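Side-chain contact in sugar ABC transporter substrate-binding protein (Treponema pallidum subsp. pallidum, PDB 5U2P), which probably binds a sugar or related ligand in the periplasm for an ABC transporter, although its true ligand has not been identified: residues R207-R212 with D216-T221. Numbering follows the deposited sequence.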
loop_
_atom_site.group_PDB
_atom_site.type_symbol
_atom_site.label_atom_id
_atom_site.label_comp_id
_atom_site.label_asym_id
_atom_site.label_seq_id
_atom_site.Cartn_x
_atom_site.Cartn_y
_atom_site.Cartn_z
ATOM N N ARG A 207 4.574 -11.520 5.162
ATOM C CA ARG A 207 3.322 -12.196 5.458
ATOM C C ARG A 207 3.402 -13.090 6.691
ATOM O O ARG A 207 2.496 -13.089 7.533
ATOM C CB ARG A 207 2.886 -13.038 4.269
ATOM C CG ARG A 207 2.336 -12.207 3.156
ATOM C CD ARG A 207 1.934 -13.037 1.958
ATOM N NE ARG A 207 1.322 -12.192 0.929
ATOM C CZ ARG A 207 1.209 -12.539 -0.349
ATOM N NH1 ARG A 207 1.673 -13.717 -0.750
ATOM N NH2 ARG A 207 0.639 -11.709 -1.221
ATOM N N ASP A 208 4.462 -13.888 6.783
ATOM C CA ASP A 208 4.633 -14.762 7.933
ATOM C C ASP A 208 4.753 -13.983 9.237
ATOM O O ASP A 208 4.255 -14.419 10.274
ATOM C CB ASP A 208 5.866 -15.653 7.772
ATOM C CG ASP A 208 5.675 -16.729 6.723
ATOM O OD1 ASP A 208 4.551 -16.839 6.191
ATOM O OD2 ASP A 208 6.647 -17.465 6.446
ATOM N N LEU A 209 5.437 -12.846 9.191
ATOM C CA LEU A 209 5.597 -12.026 10.384
ATOM C C LEU A 209 4.231 -11.557 10.887
ATOM O O LEU A 209 3.965 -11.603 12.084
ATOM C CB LEU A 209 6.508 -10.828 10.105
ATOM C CG LEU A 209 6.846 -9.964 11.319
ATOM C CD1 LEU A 209 7.730 -10.721 12.311
ATOM C CD2 LEU A 209 7.511 -8.656 10.901
ATOM N N VAL A 210 3.380 -11.074 9.987
ATOM C CA VAL A 210 2.037 -10.642 10.386
ATOM C C VAL A 210 1.268 -11.829 10.970
ATOM O O VAL A 210 0.580 -11.711 11.987
ATOM C CB VAL A 210 1.262 -10.026 9.209
ATOM C CG1 VAL A 210 -0.157 -9.683 9.624
ATOM C CG2 VAL A 210 1.988 -8.773 8.710
ATOM N N LYS A 211 1.415 -12.981 10.330
ATOM C CA LYS A 211 0.738 -14.196 10.763
ATOM C C LYS A 211 1.122 -14.569 12.192
ATOM O O LYS A 211 0.254 -14.791 13.047
ATOM C CB LYS A 211 1.072 -15.347 9.805
ATOM C CG LYS A 211 0.281 -16.635 10.043
ATOM C CD LYS A 211 -1.199 -16.428 9.727
ATOM C CE LYS A 211 -1.960 -17.747 9.612
ATOM N NZ LYS A 211 -2.104 -18.441 10.915
ATOM N N ARG A 212 2.423 -14.633 12.467
ATOM C CA ARG A 212 2.865 -15.109 13.777
ATOM C C ARG A 212 2.680 -14.012 14.822
ATOM O O ARG A 212 2.471 -14.306 15.994
ATOM C CB ARG A 212 4.315 -15.623 13.743
ATOM C CG ARG A 212 5.433 -14.647 13.422
ATOM C CD ARG A 212 6.781 -15.381 13.518
ATOM N NE ARG A 212 7.925 -14.606 13.036
ATOM C CZ ARG A 212 8.306 -14.529 11.762
ATOM N NH1 ARG A 212 7.633 -15.169 10.804
ATOM N NH2 ARG A 212 9.368 -13.807 11.442
ATOM N N ASP A 216 -0.084 -14.801 17.945
ATOM C CA ASP A 216 0.595 -14.685 19.233
ATOM C C ASP A 216 1.635 -15.783 19.462
ATOM O O ASP A 216 2.013 -16.067 20.597
ATOM C CB ASP A 216 -0.433 -14.689 20.366
ATOM C CG ASP A 216 -0.280 -13.503 21.287
ATOM O OD1 ASP A 216 0.871 -13.182 21.657
ATOM O OD2 ASP A 216 -1.311 -12.887 21.628
ATOM N N SER A 217 2.122 -16.365 18.373
ATOM C CA SER A 217 3.163 -17.379 18.446
ATOM C C SER A 217 4.564 -16.779 18.330
ATOM O O SER A 217 5.555 -17.452 18.608
ATOM C CB SER A 217 2.959 -18.424 17.346
ATOM O OG SER A 217 3.274 -17.907 16.062
ATOM N N ILE A 218 4.645 -15.512 17.923
ATOM C CA ILE A 218 5.933 -14.870 17.684
ATOM C C ILE A 218 6.770 -14.805 18.957
ATOM O O ILE A 218 6.236 -14.617 20.049
ATOM C CB ILE A 218 5.754 -13.446 17.120
ATOM C CG1 ILE A 218 7.101 -12.861 16.682
ATOM C CG2 ILE A 218 5.068 -12.526 18.124
ATOM C CD1 ILE A 218 6.938 -11.662 15.769
ATOM N N ASP A 219 8.078 -14.999 18.802
ATOM C CA ASP A 219 9.046 -14.672 19.849
ATOM C C ASP A 219 10.056 -13.669 19.289
ATOM O O ASP A 219 10.917 -14.034 18.475
ATOM C CB ASP A 219 9.753 -15.932 20.361
ATOM C CG ASP A 219 10.626 -15.658 21.577
ATOM O OD1 ASP A 219 11.170 -14.537 21.685
ATOM O OD2 ASP A 219 10.768 -16.563 22.427
ATOM N N TRP A 220 9.927 -12.410 19.699
ATOM C CA TRP A 220 10.713 -11.330 19.113
ATOM C C TRP A 220 12.219 -11.536 19.258
ATOM O O TRP A 220 12.981 -11.037 18.430
ATOM C CB TRP A 220 10.290 -9.974 19.714
ATOM C CG TRP A 220 8.933 -9.536 19.179
ATOM C CD1 TRP A 220 7.727 -9.647 19.811
ATOM C CD2 TRP A 220 8.654 -8.970 17.891
ATOM N NE1 TRP A 220 6.719 -9.186 19.001
ATOM C CE2 TRP A 220 7.260 -8.758 17.819
ATOM C CE3 TRP A 220 9.447 -8.614 16.796
ATOM C CZ2 TRP A 220 6.647 -8.206 16.697
ATOM C CZ3 TRP A 220 8.834 -8.070 15.682
ATOM C CH2 TRP A 220 7.449 -7.876 15.640
ATOM N N THR A 221 12.660 -12.280 20.271
ATOM C CA THR A 221 14.096 -12.464 20.476
ATOM C C THR A 221 14.682 -13.422 19.453
ATOM O O THR A 221 15.897 -13.593 19.362
ATOM C CB THR A 221 14.407 -12.973 21.897
ATOM O OG1 THR A 221 13.722 -14.206 22.133
ATOM C CG2 THR A 221 13.965 -11.941 22.925
#
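R212 O, near the end of helix 191-214, takes the amide of I218 in the loop that follows, a worked example of a helix end meeting its own returning chain. I218 N lies 3.1 Å from R212 O, and S217 N adds a weak bond to the same oxygen.

The R212-I218 side-chain contact is aliphatic. With CG set between its backbone N and carbonyl carbon (chi1 64°), the R212 chain runs extended past I218 at about a right angle, its CG 3.9 Å from I218 CB. I218 CD1 also touches L209 CD1 at 3.7 Å and, within its own loop, sits over the centre of the W220 ring, 3.5 Å above its plane, a CH-pi type of packing. F395 meets W220 edge-to-face.

Polar ends turn elsewhere: R212 NE forms a salt bridge with E223, and S217 OG hydrogen-bonds to D215. Two donors grip D219 OD1 from the same face of its plane, T221 OG1 at 2.6 Å and T221 N at 3.1 Å, the latter closing an Asx turn.

The W220 end of the loop packs on helix 406-417, W220 N bonding to Q414. With D216 left-handed (phi 68°), the weak S217 bond resembles the 6→1 bond of a Schellman motif, at the C-terminal end of a helix leading toward helix 227-238.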